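Local coordinates for uncharacterized protein (Silicibacter pomeroyi DSS-3, PDB 2RE3), which is of unknown function but belongs to the DUF1285 family, which has a fold of repeated structural motifs and may take part in signal transduction, at residues I22-W33 / L66-E74; A94-E102 / T113-S121. All blocks are in the same frame, centred on the assembly; numbering follows the deposited sequence.

Interaction 1: I22-W33 / L66-E74; sequences IKSKGPAPVHLW and LFSSILKRE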
ATOM      1  N   ILE A  22      -8.633 -12.312 -16.351  1.00 36.63           N
ATOM      2  CA  ILE A  22      -8.601 -12.441 -14.896  1.00 37.25           C
ATOM      3  C   ILE A  22     -10.018 -12.542 -14.322  1.00 37.12           C
ATOM      4  O   ILE A  22     -10.956 -11.909 -14.799  1.00 39.26           O
ATOM      5  CB  ILE A  22      -7.943 -11.218 -14.198  1.00 36.77           C
ATOM      6  CG1 ILE A  22      -6.612 -10.838 -14.826  1.00 36.83           C
ATOM      7  CG2 ILE A  22      -7.695 -11.498 -12.704  1.00 39.78           C
ATOM      8  CD1 ILE A  22      -6.204  -9.455 -14.487  1.00 28.06           C
ATOM      9  N   LYS A  23     -10.198 -13.370 -13.309  0.50 36.33           N
ATOM     10  CA  LYS A  23     -11.364 -13.234 -12.428  0.50 35.46           C
ATOM     11  C   LYS A  23     -10.841 -13.315 -11.005  0.50 36.48           C
ATOM     12  O   LYS A  23      -9.905 -14.059 -10.704  0.50 36.60           O
ATOM     13  CB  LYS A  23     -12.452 -14.295 -12.693  0.50 33.71           C
ATOM     14  CG  LYS A  23     -13.188 -14.170 -14.053  0.50 29.02           C
ATOM     15  CD  LYS A  23     -14.181 -13.021 -14.078  0.50 24.80           C
ATOM     16  CE  LYS A  23     -14.797 -12.870 -15.461  0.50 24.96           C
ATOM     17  NZ  LYS A  23     -13.832 -12.364 -16.452  0.50 16.98           N
ATOM     18  N   SER A  24     -11.415 -12.502 -10.140  0.50 37.53           N
ATOM     19  CA  SER A  24     -10.981 -12.471  -8.779  0.50 39.10           C
ATOM     20  C   SER A  24     -12.174 -12.207  -7.904  0.50 42.06           C
ATOM     21  O   SER A  24     -12.981 -11.329  -8.197  0.50 43.49           O
ATOM     22  CB  SER A  24      -9.973 -11.357  -8.578  0.50 39.78           C
ATOM     23  OG  SER A  24     -10.622 -10.102  -8.591  0.50 38.89           O
ATOM     24  N   LYS A  25     -12.296 -12.970  -6.831  1.00 43.92           N
ATOM     25  CA  LYS A  25     -13.249 -12.612  -5.788  1.00 44.47           C
ATOM     26  C   LYS A  25     -12.480 -11.852  -4.708  1.00 43.56           C
ATOM     27  O   LYS A  25     -13.053 -11.506  -3.671  1.00 46.46           O
ATOM     28  CB  LYS A  25     -13.884 -13.878  -5.136  1.00 45.49           C
ATOM     29  CG  LYS A  25     -15.077 -14.519  -5.883  1.00 46.59           C
ATOM     30  CD  LYS A  25     -15.118 -16.072  -5.764  1.00 46.31           C
ATOM     31  CE  LYS A  25     -16.539 -16.648  -5.604  1.00 45.83           C
ATOM     32  NZ  LYS A  25     -16.894 -16.733  -4.141  1.00 44.96           N
ATOM     33  N   GLY A  26     -11.186 -11.617  -4.900  1.00 40.00           N
ATOM     34  CA  GLY A  26     -10.360 -11.110  -3.797  1.00 36.40           C
ATOM     35  C   GLY A  26      -8.887 -11.221  -4.110  1.00 34.28           C
ATOM     36  O   GLY A  26      -8.531 -11.646  -5.214  1.00 34.68           O
ATOM     37  N   PRO A  27      -8.020 -10.857  -3.136  1.00 33.20           N
ATOM     38  CA  PRO A  27      -6.562 -10.907  -3.345  1.00 29.43           C
ATOM     39  C   PRO A  27      -6.100 -12.335  -3.597  1.00 23.03           C
ATOM     40  O   PRO A  27      -6.441 -13.229  -2.853  1.00 23.41           O
ATOM     41  CB  PRO A  27      -5.966 -10.324  -2.050  1.00 30.79           C
ATOM     42  CG  PRO A  27      -7.068 -10.233  -1.058  1.00 32.89           C
ATOM     43  CD  PRO A  27      -8.384 -10.414  -1.767  1.00 33.60           C
ATOM     44  N   ALA A  28      -5.379 -12.521  -4.688  1.00 20.12           N
ATOM     45  CA  ALA A  28      -5.044 -13.830  -5.193  1.00 21.55           C
ATOM     46  C   ALA A  28      -3.825 -14.340  -4.435  1.00 21.37           C
ATOM     47  O   ALA A  28      -3.039 -13.547  -3.940  1.00 20.24           O
ATOM     48  CB  ALA A  28      -4.777 -13.783  -6.711  1.00 16.57           C
ATOM     49  N   PRO A  29      -3.684 -15.670  -4.331  1.00 20.26           N
ATOM     50  CA  PRO A  29      -2.581 -16.301  -3.597  1.00 18.07           C
ATOM     51  C   PRO A  29      -1.351 -16.390  -4.470  1.00 18.12           C
ATOM     52  O   PRO A  29      -0.834 -17.478  -4.802  1.00 16.47           O
ATOM     53  CB  PRO A  29      -3.145 -17.670  -3.259  1.00 19.49           C
ATOM     54  CG  PRO A  29      -4.036 -17.989  -4.489  1.00 19.90           C
ATOM     55  CD  PRO A  29      -4.628 -16.655  -4.895  1.00 16.97           C
ATOM     56  N   VAL A  30      -0.862 -15.212  -4.823  1.00 20.06           N
ATOM     57  CA  VAL A  30       0.149 -15.078  -5.854  1.00 19.57           C
ATOM     58  C   VAL A  30       1.467 -15.727  -5.487  1.00 21.43           C
ATOM     59  O   VAL A  30       2.269 -15.996  -6.387  1.00 23.77           O
ATOM     60  CB  VAL A  30       0.374 -13.611  -6.214  1.00 20.71           C
ATOM     61  CG1 VAL A  30      -0.891 -13.047  -6.964  1.00 18.45           C
ATOM     62  CG2 VAL A  30       0.717 -12.816  -4.969  1.00 17.94           C
ATOM     63  N   HIS A  31       1.707 -15.992  -4.197  1.00 19.16           N
ATOM     64  CA  HIS A  31       2.956 -16.623  -3.806  1.00 18.97           C
ATOM     65  C   HIS A  31       2.920 -18.133  -3.935  1.00 19.44           C
ATOM     66  O   HIS A  31       3.910 -18.796  -3.636  1.00 17.67           O
ATOM     67  CB  HIS A  31       3.423 -16.154  -2.433  1.00 21.26           C
ATOM     68  CG  HIS A  31       3.868 -14.711  -2.410  1.00 23.07           C
ATOM     69  ND1 HIS A  31       5.177 -14.330  -2.616  1.00 21.94           N
ATOM     70  CD2 HIS A  31       3.171 -13.562  -2.222  1.00 23.72           C
ATOM     71  CE1 HIS A  31       5.268 -13.011  -2.536  1.00 23.03           C
ATOM     72  NE2 HIS A  31       4.064 -12.519  -2.313  1.00 19.62           N
ATOM     73  N   LEU A  32       1.806 -18.679  -4.424  1.00 20.43           N
ATOM     74  CA  LEU A  32       1.787 -20.073  -4.854  1.00 21.75           C
ATOM     75  C   LEU A  32       2.359 -20.226  -6.260  1.00 22.60           C
ATOM     76  O   LEU A  32       2.735 -21.337  -6.659  1.00 20.57           O
ATOM     77  CB  LEU A  32       0.385 -20.644  -4.857  1.00 21.12           C
ATOM     78  CG  LEU A  32      -0.278 -20.939  -3.517  1.00 24.64           C
ATOM     79  CD1 LEU A  32      -1.708 -21.394  -3.830  1.00 16.96           C
ATOM     80  CD2 LEU A  32       0.498 -21.986  -2.751  1.00 16.97           C
ATOM     81  N   TRP A  33       2.449 -19.109  -6.989  1.00 23.83           N
ATOM     82  CA  TRP A  33       2.699 -19.139  -8.420  1.00 23.74           C
ATOM     83  C   TRP A  33       4.077 -18.621  -8.798  1.00 24.72           C
ATOM     84  O   TRP A  33       4.521 -17.588  -8.302  1.00 23.20           O
ATOM     85  CB  TRP A  33       1.625 -18.329  -9.141  1.00 24.25           C
ATOM     86  CG  TRP A  33       0.238 -18.751  -8.799  1.00 24.39           C
ATOM     87  CD1 TRP A  33      -0.177 -20.012  -8.461  1.00 24.74           C
ATOM     88  CD2 TRP A  33      -0.928 -17.916  -8.740  1.00 24.84           C
ATOM     89  NE1 TRP A  33      -1.527 -20.014  -8.201  1.00 26.03           N
ATOM     90  CE2 TRP A  33      -2.014 -18.742  -8.366  1.00 26.67           C
ATOM     91  CE3 TRP A  33      -1.162 -16.565  -8.977  1.00 21.82           C
ATOM     92  CZ2 TRP A  33      -3.316 -18.246  -8.210  1.00 25.06           C
ATOM     93  CZ3 TRP A  33      -2.444 -16.084  -8.849  1.00 23.49           C
ATOM     94  CH2 TRP A  33      -3.510 -16.922  -8.471  1.00 23.59           C
ATOM     95  N   LEU A  66      -9.118  -5.228  -9.825  1.00 24.44           N
ATOM     96  CA  LEU A  66      -8.874  -6.512 -10.443  1.00 25.48           C
ATOM     97  C   LEU A  66      -7.374  -6.747 -10.619  1.00 25.43           C
ATOM     98  O   LEU A  66      -6.851  -7.767 -10.167  1.00 25.61           O
ATOM     99  CB  LEU A  66      -9.615  -6.574 -11.796  1.00 26.36           C
ATOM    100  CG  LEU A  66      -9.778  -7.925 -12.485  1.00 30.72           C
ATOM    101  CD1 LEU A  66     -10.665  -8.831 -11.621  1.00 30.59           C
ATOM    102  CD2 LEU A  66     -10.382  -7.778 -13.919  1.00 26.36           C
ATOM    103  N   PHE A  67      -6.663  -5.797 -11.229  1.00 24.00           N
ATOM    104  CA  PHE A  67      -5.227  -5.974 -11.407  1.00 22.39           C
ATOM    105  C   PHE A  67      -4.523  -5.945 -10.061  1.00 21.47           C
ATOM    106  O   PHE A  67      -3.504  -6.583  -9.893  1.00 22.99           O
ATOM    107  CB  PHE A  67      -4.613  -4.903 -12.322  1.00 23.35           C
ATOM    108  CG  PHE A  67      -4.878  -5.110 -13.768  1.00 24.30           C
ATOM    109  CD1 PHE A  67      -4.473  -6.261 -14.405  1.00 28.79           C
ATOM    110  CD2 PHE A  67      -5.508  -4.135 -14.519  1.00 28.19           C
ATOM    111  CE1 PHE A  67      -4.713  -6.447 -15.750  1.00 24.56           C
ATOM    112  CE2 PHE A  67      -5.743  -4.319 -15.861  1.00 24.20           C
ATOM    113  CZ  PHE A  67      -5.340  -5.487 -16.466  1.00 26.53           C
ATOM    114  N   SER A  68      -5.039  -5.169  -9.119  1.00 23.44           N
ATOM    115  CA  SER A  68      -4.398  -5.033  -7.815  1.00 24.95           C
ATOM    116  C   SER A  68      -4.470  -6.349  -7.065  1.00 26.56           C
ATOM    117  O   SER A  68      -3.602  -6.627  -6.252  1.00 28.02           O
ATOM    118  CB  SER A  68      -5.057  -3.928  -6.973  1.00 24.69           C
ATOM    119  OG  SER A  68      -4.664  -2.635  -7.427  1.00 21.58           O
ATOM    120  N   SER A  69      -5.513  -7.146  -7.330  1.00 25.53           N
ATOM    121  CA  SER A  69      -5.644  -8.454  -6.699  1.00 25.55           C
ATOM    122  C   SER A  69      -4.476  -9.405  -7.056  1.00 24.59           C
ATOM    123  O   SER A  69      -4.235 -10.366  -6.324  1.00 18.68           O
ATOM    124  CB  SER A  69      -6.984  -9.118  -7.035  1.00 25.15           C
ATOM    125  OG  SER A  69      -7.050  -9.653  -8.364  1.00 24.27           O
ATOM    126  N   ILE A  70      -3.768  -9.144  -8.157  1.00 20.85           N
ATOM    127  CA  ILE A  70      -2.690 -10.069  -8.561  1.00 21.21           C
ATOM    128  C   ILE A  70      -1.296  -9.435  -8.452  1.00 22.17           C
ATOM    129  O   ILE A  70      -0.341  -9.869  -9.100  1.00 19.45           O
ATOM    130  CB  ILE A  70      -2.943 -10.689  -9.965  1.00 21.66           C
ATOM    131  CG1 ILE A  70      -3.135  -9.597 -11.045  1.00 16.47           C
ATOM    132  CG2 ILE A  70      -4.123 -11.672  -9.860  1.00 16.15           C
ATOM    133  CD1 ILE A  70      -2.960 -10.093 -12.486  1.00 13.54           C
ATOM    134  N   LEU A  71      -1.202  -8.394  -7.628  1.00 22.15           N
ATOM    135  CA  LEU A  71       0.071  -7.779  -7.351  1.00 23.34           C
ATOM    136  C   LEU A  71       0.914  -8.716  -6.488  1.00 25.02           C
ATOM    137  O   LEU A  71       0.420  -9.345  -5.528  1.00 25.55           O
ATOM    138  CB  LEU A  71      -0.128  -6.474  -6.615  1.00 26.12           C
ATOM    139  CG  LEU A  71      -0.330  -5.227  -7.458  1.00 24.74           C
ATOM    140  CD1 LEU A  71      -0.895  -4.164  -6.588  1.00 18.35           C
ATOM    141  CD2 LEU A  71       1.021  -4.798  -8.042  1.00 26.53           C
ATOM    142  N   LYS A  72       2.189  -8.805  -6.843  1.00 22.86           N
ATOM    143  CA  LYS A  72       3.143  -9.598  -6.120  1.00 21.76           C
ATOM    144  C   LYS A  72       4.449  -8.802  -6.032  1.00 23.87           C
ATOM    145  O   LYS A  72       4.914  -8.210  -7.012  1.00 20.82           O
ATOM    146  CB  LYS A  72       3.373 -10.907  -6.864  1.00 21.86           C
ATOM    147  CG  LYS A  72       4.291 -11.883  -6.139  1.00 21.27           C
ATOM    148  CD  LYS A  72       4.531 -13.178  -6.937  1.00 21.00           C
ATOM    149  CE  LYS A  72       5.042 -14.324  -6.021  1.00 21.18           C
ATOM    150  NZ  LYS A  72       5.301 -15.612  -6.767  1.00 16.58           N
ATOM    151  N   ARG A  73       5.037  -8.799  -4.853  1.00 23.97           N
ATOM    152  CA  ARG A  73       6.313  -8.167  -4.649  1.00 25.99           C
ATOM    153  C   ARG A  73       7.399  -9.231  -4.638  1.00 26.81           C
ATOM    154  O   ARG A  73       7.272 -10.234  -3.941  1.00 27.38           O
ATOM    155  CB  ARG A  73       6.294  -7.461  -3.297  1.00 27.65           C
ATOM    156  CG  ARG A  73       7.486  -6.598  -3.060  1.00 30.34           C
ATOM    157  CD  ARG A  73       7.543  -6.094  -1.657  1.00 29.89           C
ATOM    158  NE  ARG A  73       8.857  -5.562  -1.401  1.00 30.92           N
ATOM    159  CZ  ARG A  73       9.180  -4.821  -0.348  1.00 33.89           C
ATOM    160  NH1 ARG A  73       8.290  -4.478   0.566  1.00 33.73           N
ATOM    161  NH2 ARG A  73      10.423  -4.392  -0.231  1.00 36.20           N
ATOM    162  N   GLU A  74       8.465  -9.030  -5.400  1.00 27.45           N
ATOM    163  CA  GLU A  74       9.655  -9.876  -5.274  1.00 30.21           C
ATOM    164  C   GLU A  74      10.827  -8.950  -5.082  1.00 31.62           C
ATOM    165  O   GLU A  74      11.005  -8.001  -5.853  1.00 33.89           O
ATOM    166  CB  GLU A  74       9.852 -10.749  -6.502  1.00 28.75           C
ATOM    167  CG  GLU A  74       8.738 -11.769  -6.642  1.00 33.62           C
ATOM    168  CD  GLU A  74       8.753 -12.555  -7.942  1.00 32.71           C
ATOM    169  OE1 GLU A  74       9.626 -12.337  -8.810  1.00 42.21           O
ATOM    170  OE2 GLU A  74       7.862 -13.403  -8.097  1.00 39.99           O
TER
HETATM  171  O   HOH W   1       3.394  -9.928  -2.401  1.00 19.30           O
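Ile22 packs its CD1 methyl against two side chains of the 66-74 segment: it lies 3.6 Å from CE1 of Phe67, meeting the ring obliquely, and 3.9 Å from CD1 of Ile70. Its CG2 branch lies 4.1 Å from Leu66 CD1, the two side chains running past each other in opposite directions. Farther along, Ala28 CB rests on Ile70 CG2, and the two methyls of Val30 divide their work, CG1 packing over the backbone of Ile70 and CG2 lying 3.8 Å from CB of Lys72.

A backbone bond joins the segments beside this apolar row: Ala28 N donates to Ser69 O over 2.9 Å, nearly straight at 170°. The hydroxyl of Ser69 turns back on its own segment, OG giving its proton to Leu66 O in the carbonyl plane, on a lone pair.

At the polar edge Lys72 is extended throughout, with CG anti to the backbone N (chi1 -176°), which brings its amine to the carbonyls at the 3-10 segment 30-32. NZ donates to Val30 O at 3.1 Å, stands 2.6 Å from Trp33 O and forms a long salt bridge with Glu74 OE2. Trp33 N also donates to Val30 O, arriving from the opposite face of the carbonyl plane. On the way, Lys72 CE makes a CH-pi contact over one face of His31, 3.7 Å from the ring centroid. A water joins His31 NE2 to Arg73 N.

The loop between helix 15-21 and strand 37-45 thus runs along the end of helix 61-68 and strand 71-74. That strand is outermost in a mixed sheet, beside strand 77-81; Ile70 and Lys72 bond through their backbones to Val81 and Tyr79.

Interaction 2: A94-E102 / T113-S121; sequences APFVAVDVE and TFTTHVGDS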
ATOM      1  N   ALA A  94       4.422   3.455  -3.259  1.00 25.38           N
ATOM      2  CA  ALA A  94       3.822   2.248  -2.723  1.00 23.58           C
ATOM      3  C   ALA A  94       2.765   1.801  -3.713  1.00 24.45           C
ATOM      4  O   ALA A  94       2.243   2.617  -4.471  1.00 23.80           O
ATOM      5  CB  ALA A  94       3.228   2.499  -1.359  1.00 19.68           C
ATOM      6  N   PRO A  95       2.477   0.491  -3.755  1.00 26.02           N
ATOM      7  CA  PRO A  95       1.410  -0.001  -4.622  1.00 26.20           C
ATOM      8  C   PRO A  95       0.013   0.478  -4.216  1.00 25.58           C
ATOM      9  O   PRO A  95      -0.930   0.425  -5.034  1.00 22.93           O
ATOM     10  CB  PRO A  95       1.524  -1.520  -4.490  1.00 26.74           C
ATOM     11  CG  PRO A  95       2.295  -1.767  -3.206  1.00 24.23           C
ATOM     12  CD  PRO A  95       3.176  -0.605  -3.048  1.00 28.12           C
ATOM     13  N   PHE A  96      -0.126   0.937  -2.971  1.00 24.85           N
ATOM     14  CA  PHE A  96      -1.438   1.396  -2.481  1.00 25.12           C
ATOM     15  C   PHE A  96      -1.377   2.722  -1.750  1.00 24.78           C
ATOM     16  O   PHE A  96      -0.325   3.131  -1.268  1.00 27.41           O
ATOM     17  CB  PHE A  96      -2.040   0.369  -1.547  1.00 26.65           C
ATOM     18  CG  PHE A  96      -2.209  -0.999  -2.153  1.00 26.29           C
ATOM     19  CD1 PHE A  96      -3.105  -1.209  -3.180  1.00 23.89           C
ATOM     20  CD2 PHE A  96      -1.523  -2.081  -1.636  1.00 28.36           C
ATOM     21  CE1 PHE A  96      -3.288  -2.462  -3.702  1.00 28.18           C
ATOM     22  CE2 PHE A  96      -1.701  -3.352  -2.155  1.00 28.26           C
ATOM     23  CZ  PHE A  96      -2.590  -3.539  -3.200  1.00 29.12           C
ATOM     24  N   VAL A  97      -2.509   3.395  -1.698  1.00 23.25           N
ATOM     25  CA  VAL A  97      -2.683   4.536  -0.854  1.00 25.58           C
ATOM     26  C   VAL A  97      -3.755   4.193   0.177  1.00 26.46           C
ATOM     27  O   VAL A  97      -4.820   3.729  -0.191  1.00 27.91           O
ATOM     28  CB  VAL A  97      -3.125   5.777  -1.649  1.00 27.25           C
ATOM     29  CG1 VAL A  97      -3.664   6.840  -0.703  1.00 19.33           C
ATOM     30  CG2 VAL A  97      -1.953   6.326  -2.501  1.00 25.01           C
ATOM     31  N   ALA A  98      -3.455   4.422   1.456  1.00 26.82           N
ATOM     32  CA  ALA A  98      -4.434   4.327   2.545  1.00 27.61           C
ATOM     33  C   ALA A  98      -5.273   5.598   2.555  1.00 27.68           C
ATOM     34  O   ALA A  98      -4.735   6.689   2.775  1.00 29.93           O
ATOM     35  CB  ALA A  98      -3.726   4.154   3.918  1.00 24.37           C
ATOM     36  N   VAL A  99      -6.575   5.464   2.329  1.00 25.45           N
ATOM     37  CA  VAL A  99      -7.460   6.629   2.248  1.00 26.42           C
ATOM     38  C   VAL A  99      -8.377   6.816   3.438  1.00 28.53           C
ATOM     39  O   VAL A  99      -9.065   7.822   3.535  1.00 31.40           O
ATOM     40  CB  VAL A  99      -8.345   6.567   1.007  1.00 26.79           C
ATOM     41  CG1 VAL A  99      -7.453   6.632  -0.265  1.00 23.63           C
ATOM     42  CG2 VAL A  99      -9.251   5.316   1.060  1.00 20.90           C
ATOM     43  N   ASP A 100      -8.396   5.856   4.341  1.00 30.68           N
ATOM     44  CA  ASP A 100      -9.226   5.947   5.523  1.00 32.16           C
ATOM     45  C   ASP A 100      -8.562   5.225   6.683  1.00 31.18           C
ATOM     46  O   ASP A 100      -7.844   4.252   6.490  1.00 29.40           O
ATOM     47  CB  ASP A 100     -10.599   5.339   5.237  1.00 35.47           C
ATOM     48  CG  ASP A 100     -11.676   5.905   6.119  1.00 40.45           C
ATOM     49  OD1 ASP A 100     -11.430   6.965   6.725  1.00 45.29           O
ATOM     50  OD2 ASP A 100     -12.769   5.299   6.203  1.00 46.54           O
ATOM     51  N   VAL A 101      -8.778   5.726   7.892  1.00 32.46           N
ATOM     52  CA  VAL A 101      -8.319   5.033   9.085  1.00 31.17           C
ATOM     53  C   VAL A 101      -9.441   5.137  10.093  1.00 32.69           C
ATOM     54  O   VAL A 101     -10.090   6.176  10.203  1.00 33.96           O
ATOM     55  CB  VAL A 101      -7.001   5.612   9.666  1.00 30.69           C
ATOM     56  CG1 VAL A 101      -7.120   7.111   9.923  1.00 31.09           C
ATOM     57  CG2 VAL A 101      -6.625   4.884  10.954  1.00 28.98           C
ATOM     58  N   GLU A 102      -9.638   4.040  10.823  0.50 32.42           N
ATOM     59  CA  GLU A 102     -10.682   3.883  11.826  0.50 31.65           C
ATOM     60  C   GLU A 102      -9.985   3.525  13.155  0.50 31.59           C
ATOM     61  O   GLU A 102      -9.102   2.650  13.162  0.50 31.39           O
ATOM     62  CB  GLU A 102     -11.609   2.745  11.370  0.50 30.37           C
ATOM     63  CG  GLU A 102     -12.655   2.287  12.380  0.50 28.65           C
ATOM     64  CD  GLU A 102     -12.723   0.764  12.527  0.50 25.62           C
ATOM     65  OE1 GLU A 102     -13.177   0.077  11.572  0.50 14.96           O
ATOM     66  OE2 GLU A 102     -12.335   0.276  13.617  0.50 16.75           O
ATOM     67  N   THR A 113      -7.479   0.529  12.095  1.00 25.34           N
ATOM     68  CA  THR A 113      -7.816  -0.195  10.870  1.00 24.76           C
ATOM     69  C   THR A 113      -7.844   0.754   9.663  1.00 25.13           C
ATOM     70  O   THR A 113      -8.607   1.730   9.608  1.00 27.26           O
ATOM     71  CB  THR A 113      -9.117  -0.960  11.012  1.00 24.59           C
ATOM     72  OG1 THR A 113      -8.949  -1.932  12.038  1.00 27.13           O
ATOM     73  CG2 THR A 113      -9.470  -1.680   9.702  1.00 23.58           C
ATOM     74  N   PHE A 114      -6.982   0.453   8.702  1.00 25.44           N
ATOM     75  CA  PHE A 114      -6.839   1.264   7.505  1.00 26.07           C
ATOM     76  C   PHE A 114      -7.601   0.634   6.346  1.00 26.98           C
ATOM     77  O   PHE A 114      -7.698  -0.591   6.257  1.00 29.30           O
ATOM     78  CB  PHE A 114      -5.386   1.340   7.116  1.00 26.83           C
ATOM     79  CG  PHE A 114      -4.551   2.161   8.035  1.00 29.36           C
ATOM     80  CD1 PHE A 114      -3.986   1.606   9.151  1.00 29.16           C
ATOM     81  CD2 PHE A 114      -4.309   3.494   7.761  1.00 30.22           C
ATOM     82  CE1 PHE A 114      -3.211   2.359   9.981  1.00 31.45           C
ATOM     83  CE2 PHE A 114      -3.517   4.244   8.589  1.00 31.47           C
ATOM     84  CZ  PHE A 114      -2.975   3.675   9.705  1.00 31.61           C
ATOM     85  N   THR A 115      -8.133   1.482   5.482  1.00 25.83           N
ATOM     86  CA  THR A 115      -8.713   1.088   4.222  1.00 26.66           C
ATOM     87  C   THR A 115      -7.909   1.774   3.120  1.00 28.06           C
ATOM     88  O   THR A 115      -7.580   2.978   3.258  1.00 28.69           O
ATOM     89  CB  THR A 115     -10.185   1.516   4.155  1.00 27.67           C
ATOM     90  OG1 THR A 115     -10.890   0.842   5.208  1.00 28.75           O
ATOM     91  CG2 THR A 115     -10.824   1.174   2.795  1.00 22.22           C
ATOM     92  N   THR A 116      -7.567   0.991   2.079  1.00 25.92           N
ATOM     93  CA  THR A 116      -6.803   1.447   0.911  1.00 25.86           C
ATOM     94  C   THR A 116      -7.728   1.902  -0.211  1.00 27.61           C
ATOM     95  O   THR A 116      -8.949   1.681  -0.166  1.00 31.03           O
ATOM     96  CB  THR A 116      -5.903   0.310   0.340  1.00 27.99           C
ATOM     97  OG1 THR A 116      -6.737  -0.726  -0.207  1.00 23.58           O
ATOM     98  CG2 THR A 116      -4.958  -0.283   1.448  1.00 22.50           C
ATOM     99  N   HIS A 117      -7.155   2.513  -1.244  1.00 26.65           N
ATOM    100  CA  HIS A 117      -7.969   3.070  -2.344  1.00 24.23           C
ATOM    101  C   HIS A 117      -8.605   1.996  -3.231  1.00 24.20           C
ATOM    102  O   HIS A 117      -9.398   2.299  -4.094  1.00 25.40           O
ATOM    103  CB  HIS A 117      -7.161   4.095  -3.165  1.00 21.61           C
ATOM    104  CG  HIS A 117      -6.154   3.498  -4.109  1.00 27.72           C
ATOM    105  ND1 HIS A 117      -5.085   2.721  -3.688  1.00 21.91           N
ATOM    106  CD2 HIS A 117      -6.036   3.604  -5.461  1.00 24.75           C
ATOM    107  CE1 HIS A 117      -4.359   2.384  -4.741  1.00 26.64           C
ATOM    108  NE2 HIS A 117      -4.926   2.887  -5.831  1.00 24.06           N
ATOM    109  N   VAL A 118      -8.250   0.739  -3.031  1.00 25.43           N
ATOM    110  CA  VAL A 118      -8.851  -0.336  -3.797  1.00 25.66           C
ATOM    111  C   VAL A 118      -9.748  -1.182  -2.880  1.00 27.67           C
ATOM    112  O   VAL A 118     -10.185  -2.268  -3.238  1.00 27.82           O
ATOM    113  CB  VAL A 118      -7.777  -1.172  -4.473  1.00 25.40           C
ATOM    114  CG1 VAL A 118      -6.955  -0.280  -5.432  1.00 25.31           C
ATOM    115  CG2 VAL A 118      -6.851  -1.851  -3.419  1.00 22.47           C
ATOM    116  N   GLY A 119     -10.034  -0.671  -1.694  1.00 27.09           N
ATOM    117  CA  GLY A 119     -11.014  -1.295  -0.849  1.00 28.12           C
ATOM    118  C   GLY A 119     -10.490  -2.289   0.169  1.00 29.83           C
ATOM    119  O   GLY A 119     -11.284  -2.819   0.945  1.00 30.81           O
ATOM    120  N   ASP A 120      -9.183  -2.557   0.202  1.00 30.02           N
ATOM    121  CA  ASP A 120      -8.676  -3.521   1.162  1.00 29.80           C
ATOM    122  C   ASP A 120      -8.529  -2.898   2.556  1.00 32.07           C
ATOM    123  O   ASP A 120      -8.330  -1.689   2.722  1.00 33.94           O
ATOM    124  CB  ASP A 120      -7.338  -4.103   0.741  1.00 30.18           C
ATOM    125  CG  ASP A 120      -7.415  -4.932  -0.533  1.00 33.11           C
ATOM    126  OD1 ASP A 120      -8.429  -5.669  -0.756  1.00 31.90           O
ATOM    127  OD2 ASP A 120      -6.415  -4.847  -1.284  1.00 27.85           O
ATOM    128  N   SER A 121      -8.601  -3.761   3.549  1.00 31.18           N
ATOM    129  CA  SER A 121      -8.578  -3.379   4.934  1.00 30.28           C
ATOM    130  C   SER A 121      -7.275  -3.915   5.546  1.00 30.41           C
ATOM    131  O   SER A 121      -6.934  -5.070   5.313  1.00 32.49           O
ATOM    132  CB  SER A 121      -9.783  -4.038   5.596  1.00 28.29           C
ATOM    133  OG  SER A 121      -9.804  -3.774   6.971  1.00 35.74           O
TER
HETATM  134  O   HOH W   2      -9.933  -0.300  14.528  1.00 29.79           O
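Strands 96-102 and 113-116 pair antiparallel as the arms of a beta hairpin, their short axes 4.6 Å apart at closest and 131° between directions, with a classic beta bulge where Val99 and Asp100 both face Thr115. The bulge is evident in the bonding: Thr115 O accepts from Val99 N at 2.8 Å, in the carbonyl plane, and from Asp100 N at 3.2 Å, and the register shifts by one residue between the pairs Ala98-Thr116 and Asp100-Thr115. Regular pairing continues beyond it, where Glu102 and Thr113 exchange two backbone bonds.

The sheet's faces differ in character. On the Val101-Phe114 face the two side chains point the same way, and Val101 CG2 sits over the phenyl ring, 4.0 Å from its centroid and 14° off the normal. With CG2 anti to the backbone N and CG1 in the tight position between N and the carbonyl carbon (chi1 54°), it is CG2 that covers the ring. Ala98 CB approaches the same ring obliquely. Leu163 of helix 157-164 touches both Val101 and Phe114, so this face packs beneath that helix. The other face carries Asp100, Glu102, Thr113 and Thr115, with Asp100 CB against Thr115 CB.

Past the bulge, segment 113-121 leaves the strand in a type I turn from Thr116 to Gly119. His117 N bonds to Val97 O almost in line with the carbonyl, while the Val99 and His117 side chains cross at about a right angle, Val99 CG1 meeting His117 CB. Phe96 presents its ring edge to His117 CE1. Thr116 OG1 accepts from Asp120 N, and the Asp120 carboxylate forms a salt bridge with Arg148. Val118 CG2 lies 3.6 Å from Phe96 CE1, oblique to the ring.

Overall arrangement
Interaction 1 lies wholly ahead of interaction 2 in the sequence, in the N-terminal DUF1285 domain, with interaction 2 in the C-terminal one. Their centres are about 17 Å apart, yet they touch: Leu71 CD1 packs 3.8 Å from Phe96 CZ, and Ser68 OG lies 3.8 Å from Val118 CG1. The turn following helix 61-68 therefore meets both the start of strand 96-104 and the turn after strand 111-116, so that side-chain packing links the two directly. Each interaction involves a six-stranded mixed sheet with the same strand order, in line with the repeated motifs of the fold. A glycerol, probably from the crystallisation liquor, lies about 4 Å from the Ile22 side chain.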